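Local atomic coordinates of ectonucleotide pyrophosphatase/phosphodiesterase family member 5 (Mus musculus, PDB entry 5VEO), a protein that probably hydrolyses phosphodiester or pyrophosphate bonds of nucleotides as a zinc-dependent ectoenzyme of the alkaline phosphatase clan. Residues 338-349 against 378-386; 109-118 against 360-370. The protein carries 1 engineered substitution. All blocks are in the same frame, centred on the assembly; numbering follows the deposited sequence.

Overall arrangement
Along the chain the segments alternate, 109-118, 338-349, 360-370, 378-386, so the two contacts interlock, their centres about 17 Å apart. Contact 1 joins the end of inner strand 338-341 of the large mixed sheet to the last modelled residues; contact 2 pairs helix 109-115 with helix 359-366. The helix 359-366 links them directly: Leu366 CD2 meets Ala344 CB at 3.4 Å, and His365 stacks with Phe378. The centres of contacts 1 and 2 lie about 21 and 20 Å from the centre of the chain, and no zinc ligand belongs to these segments. A relation to the catalytic centre is indirect: Leu363 packs on Val16 and Val18 of strand 16-21, which leads to the zinc ligand Asp22.

Contact 1: residues 338-349 against 378-386; sequences FLAHGPAFRKNF and FWNVQDLLS. With NAG (2-acetamido-2-deoxy-beta-D-glucopyranose), chain G.
Arg346 reaches Asp383 by setting its CG beside the backbone N, anti to the carbonyl carbon (chi1 -66°), and then bending at chi3 (74°), which carries the guanidinium over to the carbonyl of Asp383. The contact lies where the chain leaves strand 338-341, an inner strand of the central sheet of the alkaline phosphatase fold: past it comes a type I beta turn, Gly342 to Phe345, and residues 384-386 join this through a single beta bridge, Phe345 with Leu385. Arg346 N gives Leu384 O a nearly straight bond of 3.0 Å (177° at the hydrogen), and Ser386 N donates to Ala344 O. Arg346 NH1 adds a third bond, 2.8 Å to Asp383 O, lying in that carbonyl's plane and close to the guanidinium's own. One guanidinium face rests against the Phe349 ring, so arginine suits the site by being both flat and a donor at its edge. The Asp383 carboxylate instead makes a salt bridge with Lys351. Replacing Arg346 with alanine is likely to leave Asp383 O without this donor and to take away the flat group lying over the Phe349 ring. Leu384 sets its two methyls against different aromatic rings: CD1 comes to 4.1 Å from Phe338 CE2, while CD2 sits at the edge of Phe349. A branched aliphatic chain can fill both directions at once. Phe345 runs alongside Leu384, with Ala340 CB over the centre of one ring face, a spot suited to a small residue. Farther along 378-386, Asn380 CG lies 3.4 Å from O7 of a glycan NAG. At the outer end a water donates to both Ala344 O, at 2.8 Å, and Ser386 O, at 3.0 Å.

Contact 2: residues 109-118 against 360-370; sequences IWITNQRAGH and YSLLCHLLNLT
Tyr360 OH is held by two partners: a water 2.7 Å away, which Thr112 OG1 also binds at 2.7 Å, and the backbone N of Leu372. The water lies in the plane of the phenol ring, at its edge. Tyrosine thus gives this place a polar end as well as a hydrocarbon edge, against which Ile109 CB rests 3.8 Å from Tyr360 CE1; over one face of the ring sits Cys364 SG. With CG1 of Ile109 anti to the backbone N (chi1 -167°), CD1 is carried across to the other helix and presses tightly on Leu363 CB, at 3.5 Å. Here two helices of the alpha/beta fold, 109-115 and 360-366, lie side by side and nearly parallel (18°), with their axes 11.4 Å apart at closest approach, and Ile109 and Leu367 both touch Leu168 of strand 168-173. Each helix ends in a Schellman motif, with Gly117 and Asn368 taking the positive phi; at Gly117 a CB would press on the preceding carbonyl O, which calls for glycine. The second motif brings Leu369 up against segment 109-118: its CD1 packs beside Asn113 CA, and its CD2 on Ala116 CB at 3.6 Å, where alanine suits because its side chain ends at CB. CD2 also meets the edge of the His118 ring. From that imidazole NE2 binds a second water, at 2.7 Å, which donates to Asn368 O.

Contact 1: residues 338-349 against 378-386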
loop_
_atom_site.group_PDB
_atom_site.type_symbol
_atom_site.label_atom_id
_atom_site.label_comp_id
_atom_site.label_asym_id
_atom_site.label_seq_id
_atom_site.Cartn_x
_atom_site.Cartn_y
_atom_site.Cartn_z
ATOM N N PHE A 338 6.987 -7.232 7.083
ATOM C CA PHE A 338 7.782 -6.114 7.595
ATOM C C PHE A 338 9.062 -6.653 8.218
ATOM O O PHE A 338 9.013 -7.474 9.146
ATOM C CB PHE A 338 7.003 -5.293 8.624
ATOM C CG PHE A 338 7.752 -4.095 9.135
ATOM C CD1 PHE A 338 7.497 -2.840 8.614
ATOM C CD2 PHE A 338 8.715 -4.224 10.130
ATOM C CE1 PHE A 338 8.199 -1.722 9.079
ATOM C CE2 PHE A 338 9.407 -3.134 10.585
ATOM C CZ PHE A 338 9.148 -1.872 10.057
ATOM N N LEU A 339 10.202 -6.172 7.731
ATOM C CA LEU A 339 11.482 -6.514 8.326
ATOM C C LEU A 339 12.432 -5.345 8.117
ATOM O O LEU A 339 12.198 -4.492 7.268
ATOM C CB LEU A 339 12.038 -7.826 7.758
ATOM C CG LEU A 339 12.439 -8.041 6.312
ATOM C CD1 LEU A 339 13.248 -9.348 6.177
ATOM C CD2 LEU A 339 11.206 -8.080 5.396
ATOM N N ALA A 340 13.498 -5.296 8.906
ATOM C CA ALA A 340 14.400 -4.156 8.773
ATOM C C ALA A 340 15.778 -4.499 9.315
ATOM O O ALA A 340 15.944 -5.400 10.143
ATOM C CB ALA A 340 13.843 -2.936 9.494
ATOM N N HIS A 341 16.767 -3.741 8.833
ATOM C CA HIS A 341 18.157 -3.898 9.242
ATOM C C HIS A 341 18.816 -2.535 9.252
ATOM O O HIS A 341 18.614 -1.754 8.330
ATOM C CB HIS A 341 18.934 -4.795 8.280
ATOM C CG HIS A 341 20.416 -4.710 8.463
ATOM N ND1 HIS A 341 21.182 -3.739 7.853
ATOM C CD2 HIS A 341 21.268 -5.459 9.202
ATOM C CE1 HIS A 341 22.447 -3.895 8.213
ATOM N NE2 HIS A 341 22.525 -4.928 9.032
ATOM N N GLY A 342 19.611 -2.259 10.284
ATOM C CA GLY A 342 20.441 -1.082 10.250
ATOM C C GLY A 342 20.948 -0.719 11.619
ATOM O O GLY A 342 20.643 -1.362 12.631
ATOM N N PRO A 343 21.729 0.358 11.672
ATOM C CA PRO A 343 22.362 0.729 12.943
ATOM C C PRO A 343 21.365 1.092 14.029
ATOM O O PRO A 343 21.666 0.913 15.216
ATOM C CB PRO A 343 23.258 1.914 12.550
ATOM C CG PRO A 343 22.719 2.409 11.264
ATOM C CD PRO A 343 22.116 1.237 10.558
ATOM N N ALA A 344 20.174 1.557 13.669
ATOM C CA ALA A 344 19.156 1.900 14.651
ATOM C C ALA A 344 18.304 0.712 15.092
ATOM O O ALA A 344 17.532 0.850 16.049
ATOM C CB ALA A 344 18.229 2.982 14.096
ATOM N N PHE A 345 18.431 -0.434 14.437
ATOM C CA PHE A 345 17.549 -1.571 14.681
ATOM C C PHE A 345 18.240 -2.688 15.459
ATOM O O PHE A 345 19.446 -2.915 15.330
ATOM C CB PHE A 345 17.025 -2.107 13.349
ATOM C CG PHE A 345 15.916 -1.285 12.776
ATOM C CD1 PHE A 345 16.123 -0.468 11.675
ATOM C CD2 PHE A 345 14.661 -1.308 13.360
ATOM C CE1 PHE A 345 15.086 0.284 11.155
ATOM C CE2 PHE A 345 13.628 -0.551 12.851
ATOM C CZ PHE A 345 13.850 0.259 11.740
ATOM N N ARG A 346 17.457 -3.385 16.277
ATOM C CA ARG A 346 17.962 -4.562 16.960
ATOM C C ARG A 346 18.346 -5.640 15.957
ATOM O O ARG A 346 18.047 -5.557 14.764
ATOM C CB ARG A 346 16.922 -5.088 17.939
ATOM C CG ARG A 346 16.683 -4.127 19.061
ATOM C CD ARG A 346 15.436 -4.463 19.827
ATOM N NE ARG A 346 15.617 -5.620 20.672
ATOM C CZ ARG A 346 14.752 -6.004 21.608
ATOM N NH1 ARG A 346 13.640 -5.308 21.805
ATOM N NH2 ARG A 346 15.024 -7.075 22.361
ATOM N N LYS A 347 19.020 -6.669 16.460
ATOM C CA LYS A 347 19.495 -7.773 15.637
ATOM C C LYS A 347 18.883 -9.082 16.104
ATOM O O LYS A 347 18.887 -9.381 17.307
ATOM C CB LYS A 347 21.014 -7.868 15.686
ATOM C CG LYS A 347 21.714 -6.669 15.069
ATOM C CD LYS A 347 23.227 -6.862 15.140
ATOM C CE LYS A 347 23.866 -7.095 13.773
ATOM N NZ LYS A 347 23.911 -8.563 13.447
ATOM N N ASN A 348 18.404 -9.875 15.154
ATOM C CA ASN A 348 17.799 -11.184 15.401
ATOM C C ASN A 348 16.585 -11.102 16.333
ATOM O O ASN A 348 16.394 -11.953 17.208
ATOM C CB ASN A 348 18.836 -12.169 15.955
ATOM C CG ASN A 348 18.448 -13.596 15.709
ATOM O OD1 ASN A 348 17.754 -13.899 14.731
ATOM N ND2 ASN A 348 18.867 -14.495 16.598
ATOM N N PHE A 349 15.740 -10.097 16.120
ATOM C CA PHE A 349 14.610 -9.797 16.989
ATOM C C PHE A 349 13.302 -9.958 16.226
ATOM O O PHE A 349 13.159 -9.449 15.102
ATOM C CB PHE A 349 14.707 -8.375 17.540
ATOM C CG PHE A 349 13.526 -7.965 18.376
ATOM C CD1 PHE A 349 13.285 -8.566 19.612
ATOM C CD2 PHE A 349 12.652 -6.987 17.937
ATOM C CE1 PHE A 349 12.202 -8.177 20.388
ATOM C CE2 PHE A 349 11.582 -6.591 18.713
ATOM C CZ PHE A 349 11.340 -7.208 19.936
ATOM N N PHE A 378 4.692 6.057 18.131
ATOM C CA PHE A 378 6.068 5.621 18.271
ATOM C C PHE A 378 6.207 4.615 19.404
ATOM O O PHE A 378 7.003 3.669 19.317
ATOM C CB PHE A 378 6.973 6.820 18.522
ATOM C CG PHE A 378 8.365 6.434 18.771
ATOM C CD1 PHE A 378 8.880 6.474 20.047
ATOM C CD2 PHE A 378 9.151 5.971 17.744
ATOM C CE1 PHE A 378 10.175 6.091 20.284
ATOM C CE2 PHE A 378 10.443 5.584 17.976
ATOM C CZ PHE A 378 10.959 5.653 19.243
ATOM N N TRP A 379 5.447 4.799 20.483
ATOM C CA TRP A 379 5.625 3.931 21.638
ATOM C C TRP A 379 5.281 2.487 21.293
ATOM O O TRP A 379 5.831 1.562 21.895
ATOM C CB TRP A 379 4.803 4.470 22.816
ATOM C CG TRP A 379 5.165 5.898 23.105
ATOM C CD1 TRP A 379 4.333 6.979 23.083
ATOM C CD2 TRP A 379 6.475 6.408 23.402
ATOM N NE1 TRP A 379 5.041 8.128 23.364
ATOM C CE2 TRP A 379 6.356 7.803 23.562
ATOM C CE3 TRP A 379 7.734 5.818 23.552
ATOM C CZ2 TRP A 379 7.445 8.616 23.875
ATOM C CZ3 TRP A 379 8.816 6.627 23.864
ATOM C CH2 TRP A 379 8.665 8.010 24.017
ATOM N N ASN A 380 4.433 2.272 20.277
ATOM C CA ASN A 380 4.107 0.913 19.846
ATOM C C ASN A 380 5.287 0.202 19.190
ATOM O O ASN A 380 5.324 -1.034 19.190
ATOM C CB ASN A 380 2.937 0.922 18.858
ATOM C CG ASN A 380 1.647 1.481 19.451
ATOM O OD1 ASN A 380 0.839 2.064 18.727
ATOM N ND2 ASN A 380 1.442 1.302 20.752
ATOM N N VAL A 381 6.235 0.938 18.597
ATOM C CA VAL A 381 7.303 0.318 17.823
ATOM C C VAL A 381 8.691 0.619 18.382
ATOM O O VAL A 381 9.690 0.193 17.802
ATOM C CB VAL A 381 7.212 0.717 16.335
ATOM C CG1 VAL A 381 5.984 0.087 15.723
ATOM C CG2 VAL A 381 7.163 2.215 16.161
ATOM N N GLN A 382 8.780 1.294 19.529
ATOM C CA GLN A 382 10.091 1.623 20.086
ATOM C C GLN A 382 10.920 0.375 20.379
ATOM O O GLN A 382 12.153 0.438 20.336
ATOM C CB GLN A 382 9.935 2.477 21.347
ATOM C CG GLN A 382 9.211 1.802 22.481
ATOM C CD GLN A 382 9.143 2.674 23.723
ATOM O OE1 GLN A 382 9.972 3.564 23.914
ATOM N NE2 GLN A 382 8.148 2.428 24.568
ATOM N N ASP A 383 10.281 -0.774 20.637
ATOM C CA ASP A 383 11.057 -1.974 20.947
ATOM C C ASP A 383 11.771 -2.573 19.741
ATOM O O ASP A 383 12.563 -3.503 19.920
ATOM C CB ASP A 383 10.186 -3.055 21.607
ATOM C CG ASP A 383 8.918 -3.380 20.829
ATOM O OD1 ASP A 383 8.455 -2.575 20.001
ATOM O OD2 ASP A 383 8.345 -4.459 21.087
ATOM N N LEU A 384 11.541 -2.060 18.522
ATOM C CA LEU A 384 12.349 -2.486 17.388
ATOM C C LEU A 384 13.756 -1.893 17.410
ATOM O O LEU A 384 14.638 -2.398 16.709
ATOM C CB LEU A 384 11.666 -2.086 16.079
ATOM C CG LEU A 384 10.320 -2.732 15.811
ATOM C CD1 LEU A 384 9.657 -2.069 14.588
ATOM C CD2 LEU A 384 10.493 -4.236 15.597
ATOM N N LEU A 385 13.973 -0.845 18.197
ATOM C CA LEU A 385 15.185 -0.041 18.101
ATOM C C LEU A 385 16.251 -0.515 19.081
ATOM O O LEU A 385 15.945 -0.951 20.197
ATOM C CB LEU A 385 14.849 1.431 18.353
ATOM C CG LEU A 385 13.866 2.055 17.347
ATOM C CD1 LEU A 385 13.639 3.520 17.618
ATOM C CD2 LEU A 385 14.364 1.866 15.926
ATOM N N SER A 386 17.505 -0.452 18.636
ATOM C CA SER A 386 18.653 -0.826 19.476
ATOM C C SER A 386 18.860 0.183 20.598
ATOM O O SER A 386 18.541 1.360 20.432
ATOM C CB SER A 386 19.914 -0.936 18.622
ATOM O OG SER A 386 20.115 0.251 17.864
HETATM C C1 NAG G . -2.870 -0.700 16.747
HETATM C C2 NAG G . -2.220 -1.166 18.076
HETATM C C3 NAG G . -3.274 -1.373 19.163
HETATM C C4 NAG G . -4.173 -0.153 19.287
HETATM C C5 NAG G . -4.787 0.167 17.935
HETATM C C6 NAG G . -5.690 1.372 17.982
HETATM C C7 NAG G . -0.109 -2.380 17.828
HETATM C C8 NAG G . 0.529 -3.720 17.647
HETATM N N2 NAG G . -1.443 -2.379 17.899
HETATM O O3 NAG G . -2.618 -1.603 20.405
HETATM O O4 NAG G . -5.218 -0.398 20.221
HETATM O O5 NAG G . -3.740 0.455 17.000
HETATM O O6 NAG G . -4.936 2.576 18.031
HETATM O O7 NAG G . 0.556 -1.326 17.856
HETATM O O HOH W 1 18.130 2.918 17.883
#

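Contact 2: residues 109-118 against 360-370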
loop_
_atom_site.group_PDB
_atom_site.type_symbol
_atom_site.label_atom_id
_atom_site.label_comp_id
_atom_site.label_asym_id
_atom_site.label_seq_id
_atom_site.Cartn_x
_atom_site.Cartn_y
_atom_site.Cartn_z
ATOM N N ILE A 109 5.902 12.397 4.119
ATOM C CA ILE A 109 7.083 12.632 4.935
ATOM C C ILE A 109 8.241 13.248 4.140
ATOM O O ILE A 109 9.083 13.939 4.715
ATOM C CB ILE A 109 7.496 11.323 5.628
ATOM C CG1 ILE A 109 8.519 11.643 6.718
ATOM C CG2 ILE A 109 8.027 10.302 4.625
ATOM C CD1 ILE A 109 8.904 10.451 7.554
ATOM N N TRP A 110 8.333 13.017 2.833
ATOM C CA TRP A 110 9.461 13.625 2.123
ATOM C C TRP A 110 9.394 15.154 2.147
ATOM O O TRP A 110 10.441 15.822 2.185
ATOM C CB TRP A 110 9.560 13.097 0.690
ATOM C CG TRP A 110 8.358 13.138 -0.177
ATOM C CD1 TRP A 110 7.918 14.195 -0.925
ATOM C CD2 TRP A 110 7.475 12.047 -0.472
ATOM N NE1 TRP A 110 6.808 13.838 -1.652
ATOM C CE2 TRP A 110 6.503 12.529 -1.380
ATOM C CE3 TRP A 110 7.396 10.724 -0.046
ATOM C CZ2 TRP A 110 5.492 11.721 -1.882
ATOM C CZ3 TRP A 110 6.375 9.931 -0.535
ATOM C CH2 TRP A 110 5.443 10.423 -1.434
ATOM N N ILE A 111 8.189 15.724 2.168
ATOM C CA ILE A 111 8.065 17.178 2.257
ATOM C C ILE A 111 8.520 17.662 3.627
ATOM O O ILE A 111 9.280 18.628 3.735
ATOM C CB ILE A 111 6.625 17.616 1.948
ATOM C CG1 ILE A 111 6.320 17.272 0.494
ATOM C CG2 ILE A 111 6.411 19.114 2.223
ATOM C CD1 ILE A 111 4.943 17.675 0.040
ATOM N N THR A 112 8.080 16.984 4.691
ATOM C CA THR A 112 8.505 17.339 6.042
ATOM C C THR A 112 10.017 17.225 6.188
ATOM O O THR A 112 10.669 18.116 6.752
ATOM C CB THR A 112 7.781 16.444 7.049
ATOM O OG1 THR A 112 6.368 16.643 6.911
ATOM C CG2 THR A 112 8.193 16.741 8.479
ATOM N N ASN A 113 10.591 16.153 5.647
ATOM C CA ASN A 113 12.034 15.954 5.654
ATOM C C ASN A 113 12.757 17.109 4.971
ATOM O O ASN A 113 13.793 17.580 5.455
ATOM C CB ASN A 113 12.341 14.644 4.941
ATOM C CG ASN A 113 13.771 14.209 5.081
ATOM O OD1 ASN A 113 14.330 14.168 6.181
ATOM N ND2 ASN A 113 14.363 13.826 3.964
ATOM N N GLN A 114 12.238 17.548 3.828
ATOM C CA GLN A 114 12.888 18.612 3.066
ATOM C C GLN A 114 12.690 19.975 3.713
ATOM O O GLN A 114 13.595 20.826 3.653
ATOM C CB GLN A 114 12.369 18.551 1.630
ATOM C CG GLN A 114 12.977 17.323 0.931
ATOM C CD GLN A 114 12.179 16.763 -0.236
ATOM O OE1 GLN A 114 12.306 15.566 -0.564
ATOM N NE2 GLN A 114 11.408 17.619 -0.909
ATOM N N ARG A 115 11.551 20.194 4.373
ATOM C CA ARG A 115 11.373 21.426 5.136
ATOM C C ARG A 115 12.344 21.514 6.305
ATOM O O ARG A 115 12.661 22.626 6.752
ATOM C CB ARG A 115 9.931 21.535 5.640
ATOM C CG ARG A 115 8.935 21.807 4.526
ATOM C CD ARG A 115 7.496 21.887 4.998
ATOM N NE ARG A 115 6.614 22.178 3.868
ATOM C CZ ARG A 115 5.304 21.950 3.843
ATOM N NH1 ARG A 115 4.692 21.405 4.887
ATOM N NH2 ARG A 115 4.605 22.260 2.760
ATOM N N ALA A 116 12.841 20.379 6.790
ATOM C CA ALA A 116 13.855 20.340 7.835
ATOM C C ALA A 116 15.274 20.462 7.288
ATOM O O ALA A 116 16.234 20.377 8.067
ATOM C CB ALA A 116 13.717 19.044 8.645
ATOM N N GLY A 117 15.432 20.635 5.980
ATOM C CA GLY A 117 16.727 20.840 5.368
ATOM C C GLY A 117 17.394 19.617 4.783
ATOM O O GLY A 117 18.551 19.712 4.359
ATOM N N HIS A 118 16.702 18.475 4.735
ATOM C CA HIS A 118 17.261 17.249 4.192
ATOM C C HIS A 118 16.770 17.044 2.756
ATOM O O HIS A 118 15.957 17.809 2.231
ATOM C CB HIS A 118 16.881 16.044 5.072
ATOM C CG HIS A 118 17.132 16.252 6.535
ATOM N ND1 HIS A 118 18.400 16.283 7.075
ATOM C CD2 HIS A 118 16.279 16.424 7.573
ATOM C CE1 HIS A 118 18.317 16.473 8.380
ATOM N NE2 HIS A 118 17.041 16.563 8.709
ATOM N N TYR A 360 5.238 5.777 10.048
ATOM C CA TYR A 360 5.520 7.205 9.944
ATOM C C TYR A 360 6.167 7.738 11.219
ATOM O O TYR A 360 7.153 8.486 11.157
ATOM C CB TYR A 360 4.220 7.937 9.644
ATOM C CG TYR A 360 4.305 9.454 9.589
ATOM C CD1 TYR A 360 4.809 10.104 8.473
ATOM C CD2 TYR A 360 3.817 10.228 10.631
ATOM C CE1 TYR A 360 4.861 11.491 8.410
ATOM C CE2 TYR A 360 3.850 11.607 10.574
ATOM C CZ TYR A 360 4.384 12.232 9.475
ATOM O OH TYR A 360 4.405 13.599 9.446
ATOM N N SER A 361 5.642 7.351 12.385
ATOM C CA SER A 361 6.205 7.823 13.649
ATOM C C SER A 361 7.628 7.323 13.822
ATOM O O SER A 361 8.500 8.046 14.325
ATOM C CB SER A 361 5.345 7.336 14.820
ATOM O OG SER A 361 4.012 7.799 14.736
ATOM N N LEU A 362 7.872 6.078 13.409
ATOM C CA LEU A 362 9.209 5.506 13.465
ATOM C C LEU A 362 10.159 6.261 12.544
ATOM O O LEU A 362 11.280 6.601 12.941
ATOM C CB LEU A 362 9.151 4.027 13.078
ATOM C CG LEU A 362 10.473 3.271 13.016
ATOM C CD1 LEU A 362 11.118 3.308 14.359
ATOM C CD2 LEU A 362 10.268 1.821 12.572
ATOM N N LEU A 363 9.724 6.526 11.303
ATOM C CA LEU A 363 10.549 7.277 10.354
ATOM C C LEU A 363 10.898 8.654 10.894
ATOM O O LEU A 363 12.055 9.094 10.818
ATOM C CB LEU A 363 9.824 7.429 9.016
ATOM C CG LEU A 363 9.555 6.141 8.222
ATOM C CD1 LEU A 363 8.882 6.395 6.907
ATOM C CD2 LEU A 363 10.829 5.374 7.974
ATOM N N CYS A 364 9.896 9.374 11.399
ATOM C CA CYS A 364 10.154 10.709 11.934
ATOM C C CYS A 364 11.127 10.651 13.101
ATOM O O CYS A 364 11.985 11.530 13.249
ATOM C CB CYS A 364 8.843 11.374 12.353
ATOM S SG CYS A 364 7.809 11.891 10.961
ATOM N N HIS A 365 11.014 9.622 13.943
ATOM C CA HIS A 365 11.969 9.457 15.033
ATOM C C HIS A 365 13.379 9.227 14.499
ATOM O O HIS A 365 14.334 9.879 14.932
ATOM C CB HIS A 365 11.548 8.302 15.942
ATOM C CG HIS A 365 12.535 8.023 17.031
ATOM N ND1 HIS A 365 12.544 8.720 18.219
ATOM C CD2 HIS A 365 13.569 7.152 17.095
ATOM C CE1 HIS A 365 13.527 8.273 18.981
ATOM N NE2 HIS A 365 14.174 7.331 18.316
ATOM N N LEU A 366 13.530 8.292 13.560
ATOM C CA LEU A 366 14.856 7.985 13.040
ATOM C C LEU A 366 15.494 9.210 12.405
ATOM O O LEU A 366 16.701 9.436 12.548
ATOM C CB LEU A 366 14.768 6.853 12.020
ATOM C CG LEU A 366 14.388 5.504 12.611
ATOM C CD1 LEU A 366 14.056 4.517 11.480
ATOM C CD2 LEU A 366 15.504 4.974 13.485
ATOM N N LEU A 367 14.704 10.002 11.695
ATOM C CA LEU A 367 15.214 11.143 10.948
ATOM C C LEU A 367 15.217 12.429 11.763
ATOM O O LEU A 367 15.553 13.489 11.222
ATOM C CB LEU A 367 14.382 11.328 9.685
ATOM C CG LEU A 367 14.381 10.143 8.715
ATOM C CD1 LEU A 367 13.420 10.407 7.570
ATOM C CD2 LEU A 367 15.787 9.871 8.194
ATOM N N ASN A 368 14.838 12.372 13.034
ATOM C CA ASN A 368 14.791 13.563 13.875
ATOM C C ASN A 368 13.921 14.651 13.240
ATOM O O ASN A 368 14.310 15.818 13.131
ATOM C CB ASN A 368 16.200 14.083 14.136
ATOM C CG ASN A 368 16.261 14.999 15.324
ATOM O OD1 ASN A 368 15.427 14.921 16.226
ATOM N ND2 ASN A 368 17.247 15.886 15.335
ATOM N N LEU A 369 12.731 14.248 12.809
ATOM C CA LEU A 369 11.721 15.143 12.272
ATOM C C LEU A 369 10.580 15.299 13.258
ATOM O O LEU A 369 10.239 14.367 13.992
ATOM C CB LEU A 369 11.140 14.613 10.952
ATOM C CG LEU A 369 12.132 14.338 9.847
ATOM C CD1 LEU A 369 11.418 13.680 8.669
ATOM C CD2 LEU A 369 12.800 15.635 9.411
ATOM N N THR A 370 9.956 16.470 13.224
ATOM C CA THR A 370 8.728 16.705 13.969
ATOM C C THR A 370 7.561 16.150 13.165
ATOM O O THR A 370 7.226 16.670 12.099
ATOM C CB THR A 370 8.549 18.190 14.252
ATOM O OG1 THR A 370 9.641 18.643 15.061
ATOM C CG2 THR A 370 7.236 18.438 14.987
HETATM O O HOH W 2 4.876 14.418 6.888
HETATM O O HOH W 3 16.144 16.773 11.268
#